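Local atomic coordinates of KLLA0E08119p (Kluyveromyces lactis, PDB entry 3VA7), a protein that probably carboxylates urea with bicarbonate and ATP through a biotin cofactor, this chain being the urea carboxylase part of a longer enzyme that probably also hydrolyses urea-1-carboxylate. Residues F478-P483 / P537-H542; N372-F377 / G624-L629; K919-K924 / F1107-Y1112. All coordinates share one frame; numbering follows the deposited sequence.

Contact 1. Residues F478-P483 / P537-H542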
loop_
_atom_site.group_PDB
_atom_site.type_symbol
_atom_site.label_atom_id
_atom_site.label_comp_id
_atom_site.label_asym_id
_atom_site.label_seq_id
_atom_site.Cartn_x
_atom_site.Cartn_y
_atom_site.Cartn_z
ATOM N N PHE A 478 5.160 -12.733 -16.488
ATOM C CA PHE A 478 5.185 -11.838 -17.645
ATOM C C PHE A 478 5.911 -10.526 -17.353
ATOM O O PHE A 478 6.354 -10.316 -16.257
ATOM C CB PHE A 478 3.792 -11.685 -18.305
ATOM C CG PHE A 478 2.784 -10.932 -17.489
ATOM C CD1 PHE A 478 2.657 -9.547 -17.618
ATOM C CD2 PHE A 478 1.935 -11.602 -16.629
ATOM C CE1 PHE A 478 1.705 -8.838 -16.894
ATOM C CE2 PHE A 478 0.969 -10.909 -15.893
ATOM C CZ PHE A 478 0.855 -9.521 -16.038
ATOM N N GLU A 479 6.051 -9.650 -18.326
ATOM C CA GLU A 479 6.816 -8.433 -18.122
ATOM C C GLU A 479 6.118 -7.318 -18.844
ATOM O O GLU A 479 5.669 -7.495 -19.958
ATOM C CB GLU A 479 8.254 -8.603 -18.651
ATOM C CG GLU A 479 9.126 -7.323 -18.597
ATOM C CD GLU A 479 10.526 -7.481 -19.229
ATOM O OE1 GLU A 479 11.172 -6.427 -19.518
ATOM O OE2 GLU A 479 10.960 -8.656 -19.424
ATOM N N VAL A 480 6.058 -6.157 -18.221
ATOM C CA VAL A 480 5.294 -5.075 -18.770
ATOM C C VAL A 480 6.133 -4.208 -19.719
ATOM O O VAL A 480 6.895 -3.322 -19.279
ATOM C CB VAL A 480 4.709 -4.218 -17.638
ATOM C CG1 VAL A 480 3.919 -3.056 -18.214
ATOM C CG2 VAL A 480 3.847 -5.069 -16.718
ATOM N N LEU A 481 5.992 -4.444 -21.016
ATOM C CA LEU A 481 6.675 -3.602 -22.002
ATOM C C LEU A 481 6.083 -2.214 -22.074
ATOM O O LEU A 481 6.780 -1.287 -22.474
ATOM C CB LEU A 481 6.603 -4.213 -23.401
ATOM C CG LEU A 481 7.609 -5.250 -23.916
ATOM C CD1 LEU A 481 8.525 -5.805 -22.837
ATOM C CD2 LEU A 481 6.808 -6.350 -24.628
ATOM N N ALA A 482 4.789 -2.086 -21.744
ATOM C CA ALA A 482 4.075 -0.793 -21.663
ATOM C C ALA A 482 2.870 -0.985 -20.707
ATOM O O ALA A 482 2.279 -2.068 -20.700
ATOM C CB ALA A 482 3.613 -0.375 -23.005
ATOM N N PRO A 483 2.508 0.046 -19.896
ATOM C CA PRO A 483 1.558 -0.212 -18.776
ATOM C C PRO A 483 0.053 -0.170 -19.114
ATOM O O PRO A 483 -0.720 -0.862 -18.488
ATOM C CB PRO A 483 1.891 0.905 -17.762
ATOM C CG PRO A 483 2.372 2.078 -18.621
ATOM C CD PRO A 483 3.027 1.434 -19.877
ATOM N N PRO A 537 -2.017 -2.672 -21.721
ATOM C CA PRO A 537 -0.548 -2.816 -21.663
ATOM C C PRO A 537 -0.022 -3.596 -22.844
ATOM O O PRO A 537 -0.810 -4.255 -23.507
ATOM C CB PRO A 537 -0.371 -3.710 -20.442
ATOM C CG PRO A 537 -1.579 -4.617 -20.498
ATOM C CD PRO A 537 -2.696 -3.681 -20.879
ATOM N N LYS A 538 1.276 -3.565 -23.114
ATOM C CA LYS A 538 1.828 -4.632 -23.945
ATOM C C LYS A 538 2.708 -5.472 -23.052
ATOM O O LYS A 538 3.501 -4.937 -22.297
ATOM C CB LYS A 538 2.507 -4.186 -25.282
ATOM C CG LYS A 538 3.082 -2.758 -25.393
ATOM C CD LYS A 538 2.831 -1.994 -26.772
ATOM C CE LYS A 538 3.296 -2.753 -28.064
ATOM N NZ LYS A 538 4.683 -3.365 -28.033
ATOM N N LEU A 539 2.530 -6.784 -23.112
ATOM C CA LEU A 539 3.197 -7.667 -22.192
ATOM C C LEU A 539 4.075 -8.683 -22.908
ATOM O O LEU A 539 3.679 -9.225 -23.919
ATOM C CB LEU A 539 2.159 -8.423 -21.360
ATOM C CG LEU A 539 0.977 -7.675 -20.738
ATOM C CD1 LEU A 539 0.051 -8.726 -20.098
ATOM C CD2 LEU A 539 1.454 -6.614 -19.725
ATOM N N LEU A 540 5.255 -8.952 -22.365
ATOM C CA LEU A 540 6.110 -9.999 -22.868
ATOM C C LEU A 540 5.982 -11.211 -21.957
ATOM O O LEU A 540 6.103 -11.113 -20.751
ATOM C CB LEU A 540 7.565 -9.519 -22.941
ATOM C CG LEU A 540 8.760 -10.469 -23.201
ATOM C CD1 LEU A 540 8.455 -11.490 -24.293
ATOM C CD2 LEU A 540 10.014 -9.654 -23.579
ATOM N N PHE A 541 5.719 -12.361 -22.540
ATOM C CA PHE A 541 5.541 -13.537 -21.738
ATOM C C PHE A 541 6.824 -14.351 -21.731
ATOM O O PHE A 541 7.414 -14.588 -22.801
ATOM C CB PHE A 541 4.374 -14.351 -22.272
ATOM C CG PHE A 541 3.055 -13.927 -21.734
ATOM C CD1 PHE A 541 2.460 -14.626 -20.687
ATOM C CD2 PHE A 541 2.398 -12.838 -22.264
ATOM C CE1 PHE A 541 1.232 -14.241 -20.192
ATOM C CE2 PHE A 541 1.167 -12.433 -21.762
ATOM C CZ PHE A 541 0.590 -13.116 -20.733
ATOM N N HIS A 542 7.246 -14.779 -20.543
ATOM C CA HIS A 542 8.541 -15.428 -20.386
ATOM C C HIS A 542 8.383 -16.898 -20.214
ATOM O O HIS A 542 9.351 -17.655 -19.991
ATOM C CB HIS A 542 9.289 -14.830 -19.206
ATOM C CG HIS A 542 9.947 -13.554 -19.560
ATOM N ND1 HIS A 542 9.534 -12.339 -19.060
ATOM C CD2 HIS A 542 10.939 -13.288 -20.443
ATOM C CE1 HIS A 542 10.279 -11.380 -19.578
ATOM N NE2 HIS A 542 11.138 -11.928 -20.422
#
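Phe478 sits across from Phe541, and its CB lies 4.0 Å from the centroid of the Phe541 ring, almost straight above the ring's middle, a CH-pi contact. The two rings are slid apart and barely overlap, their centroids 5.6 Å distant and their planes 30° apart. Phe478 holds CG between its backbone N and carbonyl carbon (chi1 69°), which swings the ring diagonally onto the branched end of Leu539; CE1 of Phe478 comes within 3.6 Å of Leu539 CD1. Val480 continues this apolar face, lying alongside Leu539 and pointing the same way. On the face of Glu479 and Leu540, Leu481 CD2 rests 3.7 Å from Leu540 CB. The backbones fix this pairing: Glu479 N gives to Leu540 O at 2.8 Å, and Leu540 N returns a straighter bond to Glu479 O. Farther along, Lys538 O receives two donors, Ala482 N on a lone pair at 3.2 Å and, weakly, Leu481 N, while Lys538 N reaches back weakly to Ala482 O. In the next shell, Phe478 packs on Leu530 of strand 529-533, in another sheet, and Phe541 touches Leu577 of the neighbouring strand 576-582. With Leu481 and Ala482 both facing Lys538, the arrangement is a classic beta bulge, set where the chain turns a corner at Leu481, in an antiparallel sheet whose strand 538-541 belongs to carboxyltransferase subdomains A and B.

Contact 2. Residues N372-F377 / G624-L629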
loop_
_atom_site.group_PDB
_atom_site.type_symbol
_atom_site.label_atom_id
_atom_site.label_comp_id
_atom_site.label_asym_id
_atom_site.label_seq_id
_atom_site.Cartn_x
_atom_site.Cartn_y
_atom_site.Cartn_z
ATOM N N ASN A 372 16.476 -6.566 -9.457
ATOM C CA ASN A 372 15.693 -7.214 -10.502
ATOM C C ASN A 372 16.496 -8.116 -11.470
ATOM O O ASN A 372 17.155 -7.631 -12.391
ATOM C CB ASN A 372 14.883 -6.151 -11.248
ATOM C CG ASN A 372 13.866 -6.762 -12.149
ATOM O OD1 ASN A 372 13.792 -7.971 -12.256
ATOM N ND2 ASN A 372 13.071 -5.943 -12.797
ATOM N N PRO A 373 16.457 -9.439 -11.276
ATOM C CA PRO A 373 17.190 -10.295 -12.234
ATOM C C PRO A 373 16.765 -10.196 -13.712
ATOM O O PRO A 373 17.586 -10.439 -14.614
ATOM C CB PRO A 373 16.936 -11.686 -11.691
ATOM C CG PRO A 373 16.892 -11.458 -10.229
ATOM C CD PRO A 373 16.096 -10.192 -10.066
ATOM N N VAL A 374 15.510 -9.807 -13.953
ATOM C CA VAL A 374 14.943 -9.698 -15.311
ATOM C C VAL A 374 15.391 -8.420 -16.033
ATOM O O VAL A 374 15.527 -8.408 -17.270
ATOM C CB VAL A 374 13.397 -9.783 -15.283
ATOM C CG1 VAL A 374 12.797 -9.478 -16.643
ATOM C CG2 VAL A 374 12.932 -11.154 -14.772
ATOM N N LYS A 375 15.622 -7.352 -15.274
ATOM C CA LYS A 375 16.174 -6.131 -15.854
ATOM C C LYS A 375 17.602 -5.832 -15.363
ATOM O O LYS A 375 17.864 -4.760 -14.813
ATOM C CB LYS A 375 15.242 -4.923 -15.630
ATOM C CG LYS A 375 13.795 -5.039 -16.251
ATOM C CD LYS A 375 13.769 -5.655 -17.694
ATOM C CE LYS A 375 13.914 -4.582 -18.802
ATOM N NZ LYS A 375 12.981 -3.440 -18.516
ATOM N N ASP A 376 18.522 -6.771 -15.563
ATOM C CA ASP A 376 19.958 -6.474 -15.386
ATOM C C ASP A 376 20.422 -6.263 -13.932
ATOM O O ASP A 376 21.425 -5.571 -13.678
ATOM C CB ASP A 376 20.354 -5.218 -16.212
ATOM C CG ASP A 376 20.337 -5.464 -17.722
ATOM O OD1 ASP A 376 21.141 -6.292 -18.207
ATOM O OD2 ASP A 376 19.527 -4.812 -18.415
ATOM N N PHE A 377 19.695 -6.838 -12.981
ATOM C CA PHE A 377 20.073 -6.724 -11.571
ATOM C C PHE A 377 20.157 -5.256 -11.123
ATOM O O PHE A 377 21.032 -4.843 -10.351
ATOM C CB PHE A 377 21.344 -7.523 -11.302
ATOM C CG PHE A 377 21.238 -8.946 -11.749
ATOM C CD1 PHE A 377 21.524 -9.294 -13.077
ATOM C CD2 PHE A 377 20.808 -9.932 -10.859
ATOM C CE1 PHE A 377 21.408 -10.602 -13.522
ATOM C CE2 PHE A 377 20.685 -11.246 -11.272
ATOM C CZ PHE A 377 20.984 -11.592 -12.627
ATOM N N GLY A 624 8.249 -1.877 -17.208
ATOM C CA GLY A 624 9.281 -2.616 -16.486
ATOM C C GLY A 624 8.825 -3.607 -15.442
ATOM O O GLY A 624 9.574 -4.541 -15.127
ATOM N N ASP A 625 7.626 -3.450 -14.881
ATOM C CA ASP A 625 7.138 -4.478 -13.924
ATOM C C ASP A 625 7.190 -5.901 -14.460
ATOM O O ASP A 625 7.121 -6.123 -15.661
ATOM C CB ASP A 625 5.709 -4.207 -13.433
ATOM C CG ASP A 625 5.588 -2.934 -12.625
ATOM O OD1 ASP A 625 6.564 -2.558 -11.923
ATOM O OD2 ASP A 625 4.494 -2.316 -12.708
ATOM N N VAL A 626 7.273 -6.856 -13.532
ATOM C CA VAL A 626 7.389 -8.279 -13.808
ATOM C C VAL A 626 6.438 -9.097 -12.922
ATOM O O VAL A 626 6.680 -9.271 -11.724
ATOM C CB VAL A 626 8.832 -8.743 -13.531
ATOM C CG1 VAL A 626 8.940 -10.257 -13.446
ATOM C CG2 VAL A 626 9.835 -8.129 -14.563
ATOM N N LEU A 627 5.387 -9.669 -13.508
ATOM C CA LEU A 627 4.418 -10.397 -12.712
ATOM C C LEU A 627 4.484 -11.884 -12.891
ATOM O O LEU A 627 4.471 -12.369 -14.007
ATOM C CB LEU A 627 3.018 -9.904 -13.040
ATOM C CG LEU A 627 2.598 -8.591 -12.388
ATOM C CD1 LEU A 627 3.209 -7.381 -13.090
ATOM C CD2 LEU A 627 1.107 -8.531 -12.438
ATOM N N PHE A 628 4.486 -12.585 -11.768
ATOM C CA PHE A 628 4.693 -14.016 -11.692
ATOM C C PHE A 628 3.415 -14.796 -11.815
ATOM O O PHE A 628 2.378 -14.338 -11.315
ATOM C CB PHE A 628 5.436 -14.379 -10.383
ATOM C CG PHE A 628 6.893 -14.072 -10.460
ATOM C CD1 PHE A 628 7.361 -12.786 -10.173
ATOM C CD2 PHE A 628 7.783 -15.019 -10.939
ATOM C CE1 PHE A 628 8.715 -12.463 -10.321
ATOM C CE2 PHE A 628 9.122 -14.720 -11.086
ATOM C CZ PHE A 628 9.591 -13.433 -10.786
ATOM N N LEU A 629 3.489 -15.969 -12.470
ATOM C CA LEU A 629 2.321 -16.838 -12.663
ATOM C C LEU A 629 2.418 -18.064 -11.799
ATOM O O LEU A 629 3.360 -18.191 -11.028
ATOM C CB LEU A 629 2.176 -17.281 -14.106
ATOM C CG LEU A 629 2.144 -16.262 -15.237
ATOM C CD1 LEU A 629 1.631 -16.997 -16.468
ATOM C CD2 LEU A 629 1.287 -15.021 -14.918
#
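Val374 and Val626 reach toward each other tip to tip, Val374 CG1 standing 3.9 Å from Val626 CG2. On Val626 it is the methyl beside the backbone N, anti to the carbonyl carbon, that makes the touch, and Val374 offers the branch anti to its own N (chi1 172°). Beside this pair, the amide of Asn372 presents ND2 to the same methyl, with 4.3 Å between Asn372 ND2 and Val626 CG2. The other end of that amide is turned back into its own loop: Asn372 OD1 accepts from Val374 N at 3.0 Å, the donor lying 51° out of the carbonyl plane. This Asx turn shapes the tip of the hairpin between strands 362-372 and 378-383 in the biotin carboxylase C-terminal domain, and Phe377 N closes the loop further on Asn372 O at 2.7 Å. Lys375, its chain bent at every torsion, brings NZ to 4.3 Å from Gly624 CA, and the same NZ makes a long, weak ion pair with Glu479. No hydrogen bond crosses between the two segments, so the touch is a light one. Asp625 turns away from the hairpin and forms a salt bridge with Arg619, while the backbones of Gly624 and Asp625 bond to Val480 and that of Leu627 to Phe478.

Contact 3. Residues K919-K924 / F1107-Y1112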
loop_
_atom_site.group_PDB
_atom_site.type_symbol
_atom_site.label_atom_id
_atom_site.label_comp_id
_atom_site.label_asym_id
_atom_site.label_seq_id
_atom_site.Cartn_x
_atom_site.Cartn_y
_atom_site.Cartn_z
ATOM N N LYS A 919 -30.355 4.597 30.838
ATOM C CA LYS A 919 -29.576 5.813 30.634
ATOM C C LYS A 919 -28.153 5.697 31.245
ATOM O O LYS A 919 -27.241 6.381 30.796
ATOM C CB LYS A 919 -30.379 7.067 31.068
ATOM C CG LYS A 919 -30.412 7.353 32.560
ATOM C CD LYS A 919 -31.620 8.204 32.992
ATOM C CE LYS A 919 -31.942 8.026 34.516
ATOM N NZ LYS A 919 -30.723 8.082 35.441
ATOM N N ASN A 920 -27.939 4.763 32.171
ATOM C CA ASN A 920 -26.631 4.657 32.849
ATOM C C ASN A 920 -25.566 3.771 32.250
ATOM O O ASN A 920 -24.638 3.362 32.976
ATOM C CB ASN A 920 -26.790 4.286 34.336
ATOM C CG ASN A 920 -27.712 5.251 35.093
ATOM O OD1 ASN A 920 -28.305 6.178 34.513
ATOM N ND2 ASN A 920 -27.865 5.005 36.374
ATOM N N TRP A 921 -25.662 3.498 30.947
ATOM C CA TRP A 921 -24.756 2.543 30.282
ATOM C C TRP A 921 -23.268 2.955 30.306
ATOM O O TRP A 921 -22.949 4.133 30.483
ATOM C CB TRP A 921 -25.226 2.290 28.858
ATOM C CG TRP A 921 -25.402 3.531 27.995
ATOM C CD1 TRP A 921 -26.559 4.274 27.825
ATOM C CD2 TRP A 921 -24.416 4.139 27.142
ATOM N NE1 TRP A 921 -26.335 5.300 26.943
ATOM C CE2 TRP A 921 -25.034 5.246 26.509
ATOM C CE3 TRP A 921 -23.070 3.871 26.878
ATOM C CZ2 TRP A 921 -24.350 6.089 25.630
ATOM C CZ3 TRP A 921 -22.376 4.709 25.988
ATOM C CH2 TRP A 921 -23.032 5.798 25.367
ATOM N N ASN A 922 -22.365 1.995 30.141
ATOM C CA ASN A 922 -20.971 2.314 29.884
ATOM C C ASN A 922 -20.336 1.469 28.784
ATOM O O ASN A 922 -20.892 0.473 28.393
ATOM C CB ASN A 922 -20.139 2.263 31.157
ATOM C CG ASN A 922 -20.267 0.954 31.889
ATOM O OD1 ASN A 922 -21.112 0.834 32.765
ATOM N ND2 ASN A 922 -19.440 -0.036 31.539
ATOM N N VAL A 923 -19.193 1.903 28.250
ATOM C CA VAL A 923 -18.491 1.205 27.153
ATOM C C VAL A 923 -17.001 1.395 27.324
ATOM O O VAL A 923 -16.559 2.399 27.848
ATOM C CB VAL A 923 -18.845 1.775 25.739
ATOM C CG1 VAL A 923 -20.058 1.215 25.221
ATOM C CG2 VAL A 923 -18.972 3.281 25.768
ATOM N N LYS A 924 -16.222 0.435 26.883
ATOM C CA LYS A 924 -14.780 0.598 26.814
ATOM C C LYS A 924 -14.552 1.731 25.821
ATOM O O LYS A 924 -15.223 1.810 24.769
ATOM C CB LYS A 924 -14.114 -0.689 26.318
ATOM C CG LYS A 924 -14.255 -1.941 27.247
ATOM C CD LYS A 924 -12.871 -2.485 27.788
ATOM C CE LYS A 924 -12.242 -3.586 26.855
ATOM N NZ LYS A 924 -10.751 -3.815 27.095
ATOM N N PHE A 1107 -16.047 5.025 28.991
ATOM C CA PHE A 1107 -16.993 6.127 28.971
ATOM C C PHE A 1107 -18.307 5.780 29.672
ATOM O O PHE A 1107 -19.000 4.795 29.324
ATOM C CB PHE A 1107 -17.285 6.517 27.551
ATOM C CG PHE A 1107 -18.311 7.574 27.425
ATOM C CD1 PHE A 1107 -17.936 8.930 27.466
ATOM C CD2 PHE A 1107 -19.675 7.235 27.254
ATOM C CE1 PHE A 1107 -18.906 9.939 27.323
ATOM C CE2 PHE A 1107 -20.662 8.242 27.110
ATOM C CZ PHE A 1107 -20.270 9.607 27.148
ATOM N N ASP A 1108 -18.696 6.612 30.619
ATOM C CA ASP A 1108 -19.796 6.276 31.485
ATOM C C ASP A 1108 -20.958 7.187 31.238
ATOM O O ASP A 1108 -20.881 8.365 31.499
ATOM C CB ASP A 1108 -19.310 6.404 32.927
ATOM C CG ASP A 1108 -20.298 5.846 33.931
ATOM O OD1 ASP A 1108 -21.505 6.185 33.854
ATOM O OD2 ASP A 1108 -19.848 5.052 34.792
ATOM N N HIS A 1109 -22.065 6.697 30.741
ATOM C CA HIS A 1109 -23.085 7.679 30.371
ATOM C C HIS A 1109 -23.684 8.353 31.606
ATOM O O HIS A 1109 -24.222 9.459 31.516
ATOM C CB HIS A 1109 -24.170 7.056 29.511
ATOM C CG HIS A 1109 -24.996 8.051 28.772
ATOM N ND1 HIS A 1109 -24.452 8.933 27.858
ATOM C CD2 HIS A 1109 -26.326 8.306 28.791
ATOM C CE1 HIS A 1109 -25.413 9.687 27.343
ATOM N NE2 HIS A 1109 -26.560 9.323 27.886
ATOM N N LYS A 1110 -23.621 7.651 32.748
ATOM C CA LYS A 1110 -24.161 8.154 34.000
ATOM C C LYS A 1110 -23.308 9.347 34.394
ATOM O O LYS A 1110 -23.842 10.372 34.790
ATOM C CB LYS A 1110 -24.143 7.087 35.107
ATOM C CG LYS A 1110 -24.565 7.554 36.539
ATOM C CD LYS A 1110 -24.065 6.567 37.618
ATOM C CE LYS A 1110 -24.648 6.810 39.063
ATOM N NZ LYS A 1110 -26.145 6.793 39.133
ATOM N N GLU A 1111 -21.998 9.233 34.267
ATOM C CA GLU A 1111 -21.134 10.334 34.653
ATOM C C GLU A 1111 -21.299 11.524 33.724
ATOM O O GLU A 1111 -21.442 12.673 34.176
ATOM C CB GLU A 1111 -19.704 9.889 34.637
ATOM C CG GLU A 1111 -18.759 10.907 35.122
ATOM C CD GLU A 1111 -17.550 10.211 35.690
ATOM O OE1 GLU A 1111 -17.650 8.957 35.872
ATOM O OE2 GLU A 1111 -16.522 10.897 35.961
ATOM N N TYR A 1112 -21.307 11.222 32.424
ATOM C CA TYR A 1112 -21.584 12.195 31.381
ATOM C C TYR A 1112 -22.867 12.940 31.577
ATOM O O TYR A 1112 -22.863 14.140 31.445
ATOM C CB TYR A 1112 -21.551 11.534 30.012
ATOM C CG TYR A 1112 -21.849 12.452 28.839
ATOM C CD1 TYR A 1112 -20.858 13.317 28.314
ATOM C CD2 TYR A 1112 -23.103 12.432 28.232
ATOM C CE1 TYR A 1112 -21.141 14.147 27.218
ATOM C CE2 TYR A 1112 -23.391 13.237 27.187
ATOM C CZ TYR A 1112 -22.403 14.092 26.654
ATOM O OH TYR A 1112 -22.711 14.893 25.572
#
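His1109 meets the Trp921 indole with both its CB and its ring over the same face. The CB hangs 3.7 Å from the centroid of the five-membered ring of Trp921, 12° off the ring normal, as a CH-pi contact. The imidazole beyond it forms an offset stack with that ring, centroids 4.4 Å apart and planes only 9° from parallel. Trp921 folds its CG between backbone N and carbonyl carbon (chi1 55°), which lays the indole against the histidine, while the far end of its six-membered ring comes near Phe1107, CH2 of Trp921 standing 3.8 Å from Phe1107 CE2 with the rings set obliquely. The three side chains form an aromatic cluster where strand 922-934, in carboxyltransferase subdomains C and D, pairs antiparallel with the end of strand 1101-1108 just before helix 1109-1117. Val923 and Phe1107 exchange two backbone bonds, and beyond the strand pairing His1109 N bonds to Trp921 O at 2.7 Å. Helix 859-875 borders the cluster: Tyr863 stacks on Trp921, and Asn860 OD1 accepts from Trp921 NE1. Replacing Trp921 with an alanine would probably leave the imidazole without its stacking partner, open a gap beside Phe1107 and deprive Asn860 of its donor. The helix starts here with Asp1108 as N-cap: its OD1 accepts from Glu1111 N at 3.1 Å, met from above the carboxylate plane, and weakly from Lys1110 N.

Overall arrangement
From the N terminus, the hairpin tip 372-377 of the biotin carboxylase part comes first and waits through 246 residues for its partner, 624-629, to close contact 2. Within that long loop, contact 1 closes a shorter one of 53 residues between 478-483 and 537-542. The two share a sheet: strand 477-480 lies between 538-541 and 626-628, with Phe478 N 2.6 Å from Leu627 O in a probable hydrogen bond. Contact 2 thus joins the biotin carboxylase hairpin to the edge of the sheet to which contact 1 belongs. Contact 3 follows in series, closing a loop of 182 residues in a separate sheet on the far side of the chain's centre, its nearest atoms about 42 Å from contact 2.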